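Local coordinates for protein putative isochorismatase (PDB 3KL2) that probably acts as a hydrolase of the isochorismatase-like cysteine hydrolase type, although its true substrate has not been established, at residues T26-E32 against V73-P79; Y33-S39 against W111-V116; V51-M57 against C185-Q191; L58-V62 against V116-A120. The contacts are given in a common frame with arbitrary orientation. Residue numbers count along the deposited sequence, not the author numbering.

Contact 1. Residues T26-E32 against V73-P79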
loop_
_atom_site.group_PDB
_atom_site.type_symbol
_atom_site.label_atom_id
_atom_site.label_comp_id
_atom_site.label_asym_id
_atom_site.label_seq_id
_atom_site.Cartn_x
_atom_site.Cartn_y
_atom_site.Cartn_z
ATOM N N THR A 26 -0.162 4.426 21.360
ATOM C CA THR A 26 0.873 5.408 21.053
ATOM C C THR A 26 2.197 4.698 20.805
ATOM O O THR A 26 2.428 3.638 21.339
ATOM C CB THR A 26 1.014 6.473 22.185
ATOM O OG1 THR A 26 -0.244 7.131 22.381
ATOM C CG2 THR A 26 2.072 7.527 21.841
ATOM N N ALA A 27 3.037 5.277 19.957
ATOM C CA ALA A 27 4.292 4.670 19.559
ATOM C C ALA A 27 5.269 5.761 19.187
ATOM O O ALA A 27 4.940 6.650 18.376
ATOM C CB ALA A 27 4.092 3.813 18.405
ATOM N N ILE A 28 6.474 5.685 19.744
ATOM C CA ILE A 28 7.512 6.631 19.385
ATOM C C ILE A 28 8.181 5.923 18.220
ATOM O O ILE A 28 8.425 4.740 18.305
ATOM C CB ILE A 28 8.492 6.901 20.568
ATOM C CG1 ILE A 28 7.730 7.339 21.842
ATOM C CG2 ILE A 28 9.527 7.963 20.194
ATOM C CD1 ILE A 28 7.049 8.740 21.744
ATOM N N VAL A 29 8.398 6.605 17.109
ATOM C CA VAL A 29 9.021 6.009 15.938
ATOM C C VAL A 29 10.261 6.842 15.603
ATOM O O VAL A 29 10.141 8.032 15.302
ATOM C CB VAL A 29 8.048 5.979 14.755
ATOM C CG1 VAL A 29 8.672 5.289 13.595
ATOM C CG2 VAL A 29 6.675 5.298 15.185
ATOM N N LEU A 30 11.433 6.208 15.696
ATOM C CA LEU A 30 12.745 6.853 15.566
ATOM C C LEU A 30 13.421 6.503 14.243
ATOM O O LEU A 30 13.831 5.362 14.030
ATOM C CB LEU A 30 13.655 6.383 16.698
ATOM C CG LEU A 30 13.112 6.701 18.095
ATOM C CD1 LEU A 30 14.102 6.177 19.182
ATOM C CD2 LEU A 30 12.807 8.240 18.243
ATOM N N ILE A 31 13.547 7.481 13.357
ATOM C CA ILE A 31 13.938 7.192 11.999
ATOM C C ILE A 31 15.411 7.455 11.868
ATOM O O ILE A 31 15.854 8.598 12.011
ATOM C CB ILE A 31 13.198 8.049 10.968
ATOM C CG1 ILE A 31 11.689 7.831 11.071
ATOM C CG2 ILE A 31 13.683 7.704 9.540
ATOM C CD1 ILE A 31 10.850 8.667 10.084
ATOM N N GLU A 32 16.150 6.392 11.564
ATOM C CA GLU A 32 17.549 6.475 11.192
ATOM C C GLU A 32 18.498 7.135 12.201
ATOM O O GLU A 32 19.450 7.836 11.815
ATOM C CB GLU A 32 17.657 7.137 9.824
ATOM C CG GLU A 32 17.326 6.118 8.720
ATOM C CD GLU A 32 16.645 6.719 7.537
ATOM O OE1 GLU A 32 15.799 5.999 6.969
ATOM O OE2 GLU A 32 16.937 7.901 7.209
ATOM N N VAL A 73 5.287 3.259 26.660
ATOM C CA VAL A 73 5.010 3.509 25.261
ATOM C C VAL A 73 6.025 2.791 24.328
ATOM O O VAL A 73 7.246 2.967 24.431
ATOM C CB VAL A 73 4.913 5.028 24.973
ATOM C CG1 VAL A 73 4.756 5.290 23.462
ATOM C CG2 VAL A 73 3.725 5.614 25.737
ATOM N N PRO A 74 5.513 1.960 23.422
ATOM C CA PRO A 74 6.414 1.263 22.523
ATOM C C PRO A 74 7.341 2.239 21.804
ATOM O O PRO A 74 6.892 3.263 21.284
ATOM C CB PRO A 74 5.476 0.592 21.539
ATOM C CG PRO A 74 4.202 0.427 22.294
ATOM C CD PRO A 74 4.106 1.582 23.209
ATOM N N ILE A 75 8.636 1.944 21.862
ATOM C CA ILE A 75 9.643 2.650 21.122
ATOM C C ILE A 75 9.924 1.773 19.910
ATOM O O ILE A 75 10.220 0.616 20.076
ATOM C CB ILE A 75 10.916 2.781 21.965
ATOM C CG1 ILE A 75 10.608 3.363 23.372
ATOM C CG2 ILE A 75 11.939 3.594 21.264
ATOM C CD1 ILE A 75 9.820 4.692 23.420
ATOM N N MET A 76 9.824 2.318 18.700
ATOM C CA MET A 76 10.078 1.577 17.458
ATOM C C MET A 76 11.217 2.223 16.648
ATOM O O MET A 76 11.096 3.374 16.279
ATOM C CB MET A 76 8.829 1.626 16.616
ATOM C CG MET A 76 7.636 0.934 17.260
ATOM S SD MET A 76 6.281 0.755 16.133
ATOM C CE MET A 76 5.148 0.065 17.304
ATOM N N HIS A 77 12.299 1.489 16.356
ATOM C CA HIS A 77 13.448 2.035 15.624
ATOM C C HIS A 77 13.358 1.670 14.164
ATOM O O HIS A 77 13.081 0.528 13.817
ATOM C CB HIS A 77 14.775 1.444 16.151
ATOM C CG HIS A 77 15.078 1.746 17.592
ATOM N ND1 HIS A 77 15.680 2.920 17.997
ATOM C CD2 HIS A 77 14.930 0.992 18.710
ATOM C CE1 HIS A 77 15.870 2.879 19.306
ATOM N NE2 HIS A 77 15.424 1.722 19.764
ATOM N N ALA A 78 13.679 2.623 13.297
ATOM C CA ALA A 78 13.532 2.432 11.866
ATOM C C ALA A 78 14.831 2.799 11.205
ATOM O O ALA A 78 14.974 3.884 10.680
ATOM C CB ALA A 78 12.374 3.250 11.324
ATOM N N PRO A 79 15.809 1.880 11.247
ATOM C CA PRO A 79 17.086 2.089 10.601
ATOM C C PRO A 79 16.989 1.734 9.147
ATOM O O PRO A 79 16.153 0.930 8.772
ATOM C CB PRO A 79 18.011 1.116 11.341
ATOM C CG PRO A 79 17.154 -0.045 11.642
ATOM C CD PRO A 79 15.746 0.573 11.905
#

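Contact 2. Residues Y33-S39 against W111-V116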
loop_
_atom_site.group_PDB
_atom_site.type_symbol
_atom_site.label_atom_id
_atom_site.label_comp_id
_atom_site.label_asym_id
_atom_site.label_seq_id
_atom_site.Cartn_x
_atom_site.Cartn_y
_atom_site.Cartn_z
ATOM N N TYR A 33 18.302 6.858 13.490
ATOM C CA TYR A 33 19.292 7.294 14.434
ATOM C C TYR A 33 20.497 6.364 14.393
ATOM O O TYR A 33 20.788 5.705 15.383
ATOM C CB TYR A 33 18.716 7.349 15.815
ATOM C CG TYR A 33 17.777 8.502 16.076
ATOM C CD1 TYR A 33 18.196 9.643 16.737
ATOM C CD2 TYR A 33 16.450 8.425 15.684
ATOM C CE1 TYR A 33 17.291 10.688 17.022
ATOM C CE2 TYR A 33 15.567 9.457 15.932
ATOM C CZ TYR A 33 15.990 10.571 16.616
ATOM O OH TYR A 33 15.057 11.542 16.851
ATOM N N GLN A 34 21.187 6.344 13.242
ATOM C CA GLN A 34 22.307 5.478 12.998
ATOM C C GLN A 34 23.587 6.295 12.951
ATOM O O GLN A 34 23.548 7.467 12.594
ATOM C CB GLN A 34 22.145 4.729 11.665
ATOM C CG GLN A 34 21.048 3.639 11.690
ATOM C CD GLN A 34 20.511 3.367 10.344
ATOM O OE1 GLN A 34 19.599 4.068 9.895
ATOM N NE2 GLN A 34 21.118 2.418 9.636
ATOM N N ASN A 35 24.716 5.653 13.263
ATOM C CA ASN A 35 25.998 6.306 13.307
ATOM C C ASN A 35 26.227 7.133 12.059
ATOM O O ASN A 35 26.686 8.268 12.157
ATOM C CB ASN A 35 27.159 5.304 13.507
ATOM C CG ASN A 35 27.169 4.685 14.894
ATOM O OD1 ASN A 35 27.070 5.398 15.897
ATOM N ND2 ASN A 35 27.259 3.335 14.963
ATOM N N GLU A 36 25.830 6.597 10.905
ATOM C CA GLU A 36 26.084 7.257 9.623
ATOM C C GLU A 36 25.680 8.743 9.614
ATOM O O GLU A 36 26.302 9.548 8.908
ATOM C CB GLU A 36 25.423 6.500 8.469
ATOM C CG GLU A 36 26.231 6.578 7.195
ATOM C CD GLU A 36 27.362 5.576 7.183
ATOM O OE1 GLU A 36 27.080 4.422 6.777
ATOM O OE2 GLU A 36 28.522 5.941 7.550
ATOM N N PHE A 37 24.687 9.091 10.438
ATOM C CA PHE A 37 24.197 10.468 10.597
ATOM C C PHE A 37 24.639 11.103 11.907
ATOM O O PHE A 37 25.060 12.262 11.935
ATOM C CB PHE A 37 22.643 10.481 10.621
ATOM C CG PHE A 37 21.980 10.437 9.278
ATOM C CD1 PHE A 37 22.352 11.296 8.258
ATOM C CD2 PHE A 37 20.902 9.608 9.068
ATOM C CE1 PHE A 37 21.686 11.276 6.992
ATOM C CE2 PHE A 37 20.223 9.576 7.823
ATOM C CZ PHE A 37 20.614 10.398 6.799
ATOM N N THR A 38 24.516 10.362 13.008
ATOM C CA THR A 38 24.628 10.924 14.357
ATOM C C THR A 38 26.038 11.175 14.868
ATOM O O THR A 38 26.219 11.990 15.765
ATOM C CB THR A 38 24.035 9.943 15.379
ATOM O OG1 THR A 38 24.674 8.680 15.181
ATOM C CG2 THR A 38 22.520 9.808 15.206
ATOM N N SER A 39 27.034 10.477 14.327
ATOM C CA SER A 39 28.336 10.373 15.012
ATOM C C SER A 39 29.521 10.724 14.123
ATOM O O SER A 39 29.504 10.453 12.921
ATOM C CB SER A 39 28.520 8.934 15.507
ATOM O OG SER A 39 27.323 8.401 16.067
ATOM N N TRP A 111 29.730 -0.241 11.173
ATOM C CA TRP A 111 29.498 0.671 12.280
ATOM C C TRP A 111 28.506 1.742 11.851
ATOM O O TRP A 111 27.585 2.105 12.623
ATOM C CB TRP A 111 30.824 1.287 12.733
ATOM C CG TRP A 111 30.720 2.451 13.696
ATOM C CD1 TRP A 111 30.594 2.395 15.078
ATOM C CD2 TRP A 111 30.759 3.842 13.356
ATOM N NE1 TRP A 111 30.542 3.673 15.600
ATOM C CE2 TRP A 111 30.664 4.580 14.579
ATOM C CE3 TRP A 111 30.882 4.543 12.140
ATOM C CZ2 TRP A 111 30.682 5.964 14.622
ATOM C CZ3 TRP A 111 30.908 5.953 12.181
ATOM C CH2 TRP A 111 30.791 6.643 13.417
ATOM N N GLY A 112 28.662 2.223 10.629
ATOM C CA GLY A 112 27.768 3.282 10.119
ATOM C C GLY A 112 26.295 2.933 10.156
ATOM O O GLY A 112 25.437 3.810 10.421
ATOM N N ALA A 113 26.014 1.655 9.908
ATOM C CA ALA A 113 24.669 1.121 9.861
ATOM C C ALA A 113 24.052 0.897 11.228
ATOM O O ALA A 113 22.853 0.755 11.287
ATOM C CB ALA A 113 24.653 -0.247 9.060
ATOM N N ALA A 114 24.847 0.857 12.303
ATOM C CA ALA A 114 24.336 0.624 13.647
ATOM C C ALA A 114 23.626 1.811 14.231
ATOM O O ALA A 114 24.001 2.987 14.015
ATOM C CB ALA A 114 25.457 0.244 14.602
ATOM N N ILE A 115 22.621 1.486 15.045
ATOM C CA ILE A 115 21.925 2.481 15.801
ATOM C C ILE A 115 22.899 3.071 16.783
ATOM O O ILE A 115 23.808 2.390 17.253
ATOM C CB ILE A 115 20.718 1.921 16.525
ATOM C CG1 ILE A 115 19.656 1.524 15.491
ATOM C CG2 ILE A 115 20.169 2.979 17.472
ATOM C CD1 ILE A 115 18.497 0.715 16.045
ATOM N N VAL A 116 22.730 4.354 17.076
ATOM C CA VAL A 116 23.652 5.077 17.935
ATOM C C VAL A 116 23.563 4.558 19.395
ATOM O O VAL A 116 22.471 4.259 19.889
ATOM C CB VAL A 116 23.403 6.606 17.808
ATOM C CG1 VAL A 116 22.019 6.978 18.325
ATOM C CG2 VAL A 116 24.513 7.434 18.507
#

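Contact 3. Residues V51-M57 against C185-Q191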
loop_
_atom_site.group_PDB
_atom_site.type_symbol
_atom_site.label_atom_id
_atom_site.label_comp_id
_atom_site.label_asym_id
_atom_site.label_seq_id
_atom_site.Cartn_x
_atom_site.Cartn_y
_atom_site.Cartn_z
ATOM N N VAL A 51 22.849 21.277 12.116
ATOM C CA VAL A 51 21.447 21.239 12.538
ATOM C C VAL A 51 21.253 20.343 13.757
ATOM O O VAL A 51 20.479 20.675 14.649
ATOM C CB VAL A 51 20.523 20.892 11.364
ATOM C CG1 VAL A 51 19.064 20.825 11.807
ATOM C CG2 VAL A 51 20.685 21.962 10.236
ATOM N N MET A 52 21.986 19.239 13.845
ATOM C CA MET A 52 21.975 18.463 15.097
ATOM C C MET A 52 22.362 19.381 16.279
ATOM O O MET A 52 21.660 19.463 17.279
ATOM C CB MET A 52 22.940 17.274 15.015
ATOM C CG MET A 52 22.405 16.054 14.248
ATOM S SD MET A 52 23.598 14.698 14.197
ATOM C CE MET A 52 23.639 14.410 15.970
ATOM N N GLN A 53 23.483 20.085 16.129
ATOM C CA GLN A 53 24.022 20.955 17.184
ATOM C C GLN A 53 23.045 22.086 17.510
ATOM O O GLN A 53 22.741 22.323 18.680
ATOM C CB GLN A 53 25.390 21.510 16.764
ATOM C CG GLN A 53 26.275 22.024 17.908
ATOM C CD GLN A 53 26.119 23.529 18.210
ATOM O OE1 GLN A 53 25.693 24.339 17.356
ATOM N NE2 GLN A 53 26.481 23.910 19.439
ATOM N N HIS A 54 22.536 22.758 16.482
ATOM C CA HIS A 54 21.574 23.845 16.685
ATOM C C HIS A 54 20.339 23.386 17.483
ATOM O O HIS A 54 19.894 24.066 18.410
ATOM C CB HIS A 54 21.147 24.479 15.350
ATOM C CG HIS A 54 20.353 25.743 15.515
ATOM N ND1 HIS A 54 18.986 25.804 15.309
ATOM C CD2 HIS A 54 20.738 26.992 15.883
ATOM C CE1 HIS A 54 18.568 27.041 15.522
ATOM N NE2 HIS A 54 19.609 27.779 15.881
ATOM N N THR A 55 19.803 22.223 17.135
ATOM C CA THR A 55 18.563 21.764 17.751
ATOM C C THR A 55 18.759 21.025 19.080
ATOM O O THR A 55 17.863 21.018 19.933
ATOM C CB THR A 55 17.808 20.861 16.792
ATOM O OG1 THR A 55 18.653 19.758 16.426
ATOM C CG2 THR A 55 17.386 21.668 15.555
ATOM N N GLY A 56 19.931 20.430 19.257
ATOM C CA GLY A 56 20.154 19.498 20.358
ATOM C C GLY A 56 19.236 18.294 20.254
ATOM O O GLY A 56 18.767 17.792 21.263
ATOM N N MET A 57 18.989 17.838 19.027
ATOM C CA MET A 57 18.008 16.785 18.776
ATOM C C MET A 57 18.366 15.483 19.470
ATOM O O MET A 57 17.469 14.801 20.001
ATOM C CB MET A 57 17.791 16.533 17.271
ATOM C CG MET A 57 19.019 16.040 16.505
ATOM S SD MET A 57 19.173 14.259 16.369
ATOM C CE MET A 57 17.794 13.867 15.254
ATOM N N CYS A 185 13.474 17.225 17.650
ATOM C CA CYS A 185 14.165 15.906 17.603
ATOM C C CYS A 185 14.353 15.438 16.178
ATOM O O CYS A 185 14.348 14.252 15.887
ATOM C CB CYS A 185 13.399 14.852 18.375
ATOM S SG CYS A 185 13.215 15.170 20.093
ATOM N N VAL A 186 14.503 16.376 15.269
ATOM C CA VAL A 186 14.766 16.036 13.893
ATOM C C VAL A 186 15.891 16.911 13.362
ATOM O O VAL A 186 16.160 17.959 13.944
ATOM C CB VAL A 186 13.503 16.192 13.015
ATOM C CG1 VAL A 186 12.402 15.216 13.486
ATOM C CG2 VAL A 186 13.045 17.610 12.997
ATOM N N ALA A 187 16.535 16.488 12.276
ATOM C CA ALA A 187 17.615 17.243 11.663
ATOM C C ALA A 187 17.682 16.999 10.160
ATOM O O ALA A 187 17.174 15.996 9.650
ATOM C CB ALA A 187 18.993 16.931 12.338
ATOM N N ALA A 188 18.310 17.951 9.467
ATOM C CA ALA A 188 18.437 17.939 8.039
ATOM C C ALA A 188 19.829 18.390 7.666
ATOM O O ALA A 188 20.655 18.676 8.527
ATOM C CB ALA A 188 17.429 18.879 7.437
ATOM N N THR A 189 20.071 18.471 6.366
ATOM C CA THR A 189 21.366 18.842 5.876
ATOM C C THR A 189 21.509 20.373 5.798
ATOM O O THR A 189 22.564 20.872 5.470
ATOM C CB THR A 189 21.620 18.194 4.485
ATOM O OG1 THR A 189 20.567 18.561 3.583
ATOM C CG2 THR A 189 21.665 16.681 4.590
ATOM N N SER A 190 20.437 21.111 6.068
ATOM C CA SER A 190 20.473 22.558 6.016
ATOM C C SER A 190 19.467 23.094 7.002
ATOM O O SER A 190 18.373 22.583 7.104
ATOM C CB SER A 190 20.180 23.079 4.597
ATOM O OG SER A 190 19.304 24.205 4.608
ATOM N N GLN A 191 19.861 24.131 7.723
ATOM C CA GLN A 191 18.978 24.801 8.670
ATOM C C GLN A 191 17.781 25.365 7.907
ATOM O O GLN A 191 16.642 25.276 8.388
ATOM C CB GLN A 191 19.725 25.941 9.408
ATOM C CG GLN A 191 18.967 26.536 10.597
ATOM C CD GLN A 191 18.882 25.576 11.795
ATOM O OE1 GLN A 191 17.872 25.539 12.538
ATOM N NE2 GLN A 191 19.931 24.774 11.968
#

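Contact 4. Residues L58-V62 against V116-A120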
loop_
_atom_site.group_PDB
_atom_site.type_symbol
_atom_site.label_atom_id
_atom_site.label_comp_id
_atom_site.label_asym_id
_atom_site.label_seq_id
_atom_site.Cartn_x
_atom_site.Cartn_y
_atom_site.Cartn_z
ATOM N N LEU A 58 19.647 15.133 19.476
ATOM C CA LEU A 58 20.041 13.844 20.000
ATOM C C LEU A 58 19.683 13.752 21.504
ATOM O O LEU A 58 18.958 12.843 21.912
ATOM C CB LEU A 58 21.516 13.527 19.717
ATOM C CG LEU A 58 21.898 12.116 20.184
ATOM C CD1 LEU A 58 21.106 11.095 19.371
ATOM C CD2 LEU A 58 23.431 11.832 20.155
ATOM N N ALA A 59 20.128 14.702 22.307
ATOM C CA ALA A 59 19.779 14.703 23.722
ATOM C C ALA A 59 18.276 14.805 23.911
ATOM O O ALA A 59 17.708 14.226 24.844
ATOM C CB ALA A 59 20.513 15.845 24.490
ATOM N N ASN A 60 17.614 15.544 23.038
ATOM C CA ASN A 60 16.174 15.751 23.214
ATOM C C ASN A 60 15.415 14.434 22.949
ATOM O O ASN A 60 14.419 14.130 23.588
ATOM C CB ASN A 60 15.657 16.839 22.255
ATOM C CG ASN A 60 16.110 18.234 22.614
ATOM O OD1 ASN A 60 16.155 18.619 23.783
ATOM N ND2 ASN A 60 16.408 19.023 21.586
ATOM N N THR A 61 15.893 13.673 21.983
ATOM C CA THR A 61 15.265 12.397 21.662
ATOM C C THR A 61 15.415 11.454 22.849
ATOM O O THR A 61 14.447 10.792 23.247
ATOM C CB THR A 61 15.867 11.759 20.396
ATOM O OG1 THR A 61 15.831 12.707 19.325
ATOM C CG2 THR A 61 15.066 10.520 19.986
ATOM N N VAL A 62 16.618 11.445 23.439
ATOM C CA VAL A 62 16.909 10.592 24.603
ATOM C C VAL A 62 15.921 10.892 25.707
ATOM O O VAL A 62 15.301 9.994 26.221
ATOM C CB VAL A 62 18.355 10.723 25.083
ATOM C CG1 VAL A 62 18.575 9.943 26.396
ATOM C CG2 VAL A 62 19.291 10.222 24.004
ATOM N N VAL A 116 22.730 4.354 17.076
ATOM C CA VAL A 116 23.652 5.077 17.935
ATOM C C VAL A 116 23.563 4.558 19.395
ATOM O O VAL A 116 22.471 4.259 19.889
ATOM C CB VAL A 116 23.403 6.606 17.808
ATOM C CG1 VAL A 116 22.019 6.978 18.325
ATOM C CG2 VAL A 116 24.513 7.434 18.507
ATOM N N ASP A 117 24.711 4.455 20.076
ATOM C CA ASP A 117 24.763 3.810 21.391
ATOM C C ASP A 117 23.786 4.441 22.381
ATOM O O ASP A 117 23.092 3.753 23.126
ATOM C CB ASP A 117 26.182 3.844 21.964
ATOM C CG ASP A 117 27.171 3.066 21.122
ATOM O OD1 ASP A 117 26.766 2.054 20.485
ATOM O OD2 ASP A 117 28.360 3.481 21.085
ATOM N N GLU A 118 23.721 5.761 22.342
ATOM C CA GLU A 118 22.849 6.552 23.210
ATOM C C GLU A 118 21.371 6.114 23.092
ATOM O O GLU A 118 20.575 6.333 23.994
ATOM C CB GLU A 118 22.982 8.032 22.807
ATOM C CG GLU A 118 24.289 8.747 23.261
ATOM C CD GLU A 118 25.615 8.058 22.795
ATOM O OE1 GLU A 118 25.674 7.477 21.668
ATOM O OE2 GLU A 118 26.608 8.108 23.576
ATOM N N LEU A 119 21.009 5.523 21.956
ATOM C CA LEU A 119 19.651 5.086 21.701
ATOM C C LEU A 119 19.624 3.609 21.315
ATOM O O LEU A 119 18.779 3.188 20.556
ATOM C CB LEU A 119 19.039 5.963 20.581
ATOM C CG LEU A 119 18.695 7.374 21.082
ATOM C CD1 LEU A 119 18.624 8.438 19.960
ATOM C CD2 LEU A 119 17.390 7.307 21.864
ATOM N N ALA A 120 20.559 2.821 21.829
ATOM C CA ALA A 120 20.577 1.402 21.514
ATOM C C ALA A 120 19.249 0.782 21.976
ATOM O O ALA A 120 18.786 1.056 23.100
ATOM C CB ALA A 120 21.756 0.703 22.160
#

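Contact 1. Residues T26-E32 against V73-P79
Strands 26-31 and 75-78 run side by side in the same direction, their axes 4.7 Å apart at the closest and only 20° from aligned. The register pairs Ile28 with Ile75, Val29 with Met76, Leu30 with His77 and Ile31 with Ala78, at CA-CA distances of 4.8 to 4.9 Å. The bonding follows the usual parallel ladder, in which Ile28 and Leu30 use both N and O and Glu32 its N: Ile28 N reaches Pro74 O (2.9 Å), Met76 N reaches Ile28 O (2.8 Å), Leu30 N reaches Met76 O (2.9 Å), Ala78 N reaches Leu30 O (2.8 Å), and Glu32 N closes the run on Ala78 O (2.9 Å). On one face, Ile28 CG1 meets Ile75 CD1 at 3.7 Å and Leu30 CD1 touches His77 CE1 at 3.7 Å; Val29 and Met76 share the opposite face with Ile31 and Ala78. Just past the strand, Glu32 forms a salt bridge with Lys131, consistent with the acid-lysine pairing near the active site of cysteine hydrolases in this family. The two strands lie inside the parallel sheet: helix 57-71 packs on Ile28, Leu30 and Ile75, helix 142-149 packs on Met76 and Ala27, and strand 153-159 bonds the other edge of 26-31.

Contact 2. Residues Y33-S39 against W111-V116
This is a loop-to-helix contact at the C-terminal edge of the parallel sheet in an alpha/beta fold, where the chain leaving strand 26-31 enters the short helix 35-38 and is wrapped by the loop 111-116. A type I beta turn from Trp111 to Ala114 presents its carbonyls to the start of that helix. Glu36 N bonds to Gly112 O and Asn35 N to Ala114 O, both at 2.9 Å, so the loop takes up two amides that lack acceptors within the first helical turn. Next to them Val116 N donates to Tyr33 O (2.9 Å), and Gln34, the N-cap residue, sends NE2 to Ala113 O (2.9 Å) as well as to Ile80 O. Gly112 suits its place: a CB there would clash with Glu36 OE1, whose carboxylate is held by the backbone of Phe106 and Val43. The tightest fit is at Asn35, whose CB sits over the face of Trp111, 3.6 Å from the centroid of its six-membered ring, while Asn35 ND2 bonds to Trp111 O at 2.7 Å.

Contact 3. Residues V51-M57 against C185-Q191
Apolar packing dominates. Ala187 points its CB into a group of three side chains from 51-57, with Val51 CG1 at 3.9 Å, Met52 CG at 4.0 Å and Met57 CG at 4.3 Å from Ala187 CB. Val51 is the most deeply engaged, since its CG2 also reaches Ser190 C at 3.6 Å and its CB lies 3.6 Å from Ala188 O. Gln191 lies against Val51 and His54. Met57 curls over the backbone, placing CE 3.5 Å from Cys185 O.

Within each segment, hydrogen bonds shape the backbone. Thr55 OG1 donates to Val51 O at 2.7 Å at the end of helix 45-55, and Gly56, with positive phi, breaks the helix just before Met57 begins the next one. Ser190 caps helix 191-205 by accepting from Glu193 N.

Phe159 of strand 153-159 and His194 of helix 191-205 border the same cluster. The result places helix 45-55 and the start of helix 57-71 beside the C-terminal end of strand 178-187, within the parallel alpha/beta fold expected of an isochorismatase-like protein.

Contact 4. Residues L58-V62 against V116-A120
Leu119, Leu58 and Val62 carry this small hydrophobic contact, which joins the first turns of helix 57-71 to a loop in the alpha/beta fold, the one leading from helix 96-103 toward strand 126-127. Leu119 sits at its centre, pointing toward the helix, and both of its methyl groups are used: CD1 lies 3.7 Å from Leu58 CD1 and 4.1 Å from Thr61 CG2, while Leu119 CD2 meets Val62 CG2 at 4.1 Å. Leu58 leaves the helix sideways and then reaches over to the loop, so that its CD1 also comes within 4.3 Å of Val116 CG1. Val62 stands one helical turn further on and adds a looser touch, its CG2 being 4.1 Å from Glu118 O. No hydrogen bond links the two segments. Thr61 turns its methyl to Leu119, and its hydroxyl is taken up elsewhere, by Met57 O in the preceding turn and by Tyr33 OH. Tyr33 also packs on Leu119, so the leucine is held between that ring and the helix. The loop is shaped to present Leu119 by a short 3-10 segment at 117-118, closed by the bond from Leu119 N to Val116 O at 2.8 Å.

How the contacts relate
From the N terminus the chain lays down, in order, the first halves of contacts 1, 2, 3 and 4. Contact 1 closes first, when 73-79 returns beside 26-32 and completes a beta-alpha-beta crossover through helix 57-71. Next 111-116 closes contact 2, and the chain runs straight on through the shared Val116 to close contact 4. Contact 3 closes last, at 185-191, with contact 4 nested inside its loop; every other pair crosses. Tyr33 is where contacts 2, 3 and 4 meet: it touches Leu58, Leu119 and Met57, and its OH lies 2.8 Å from Thr61 OG1. Contact 1 joins two strands within the sheet; the others tie helices and the 111-120 loop around the strands' C-terminal ends.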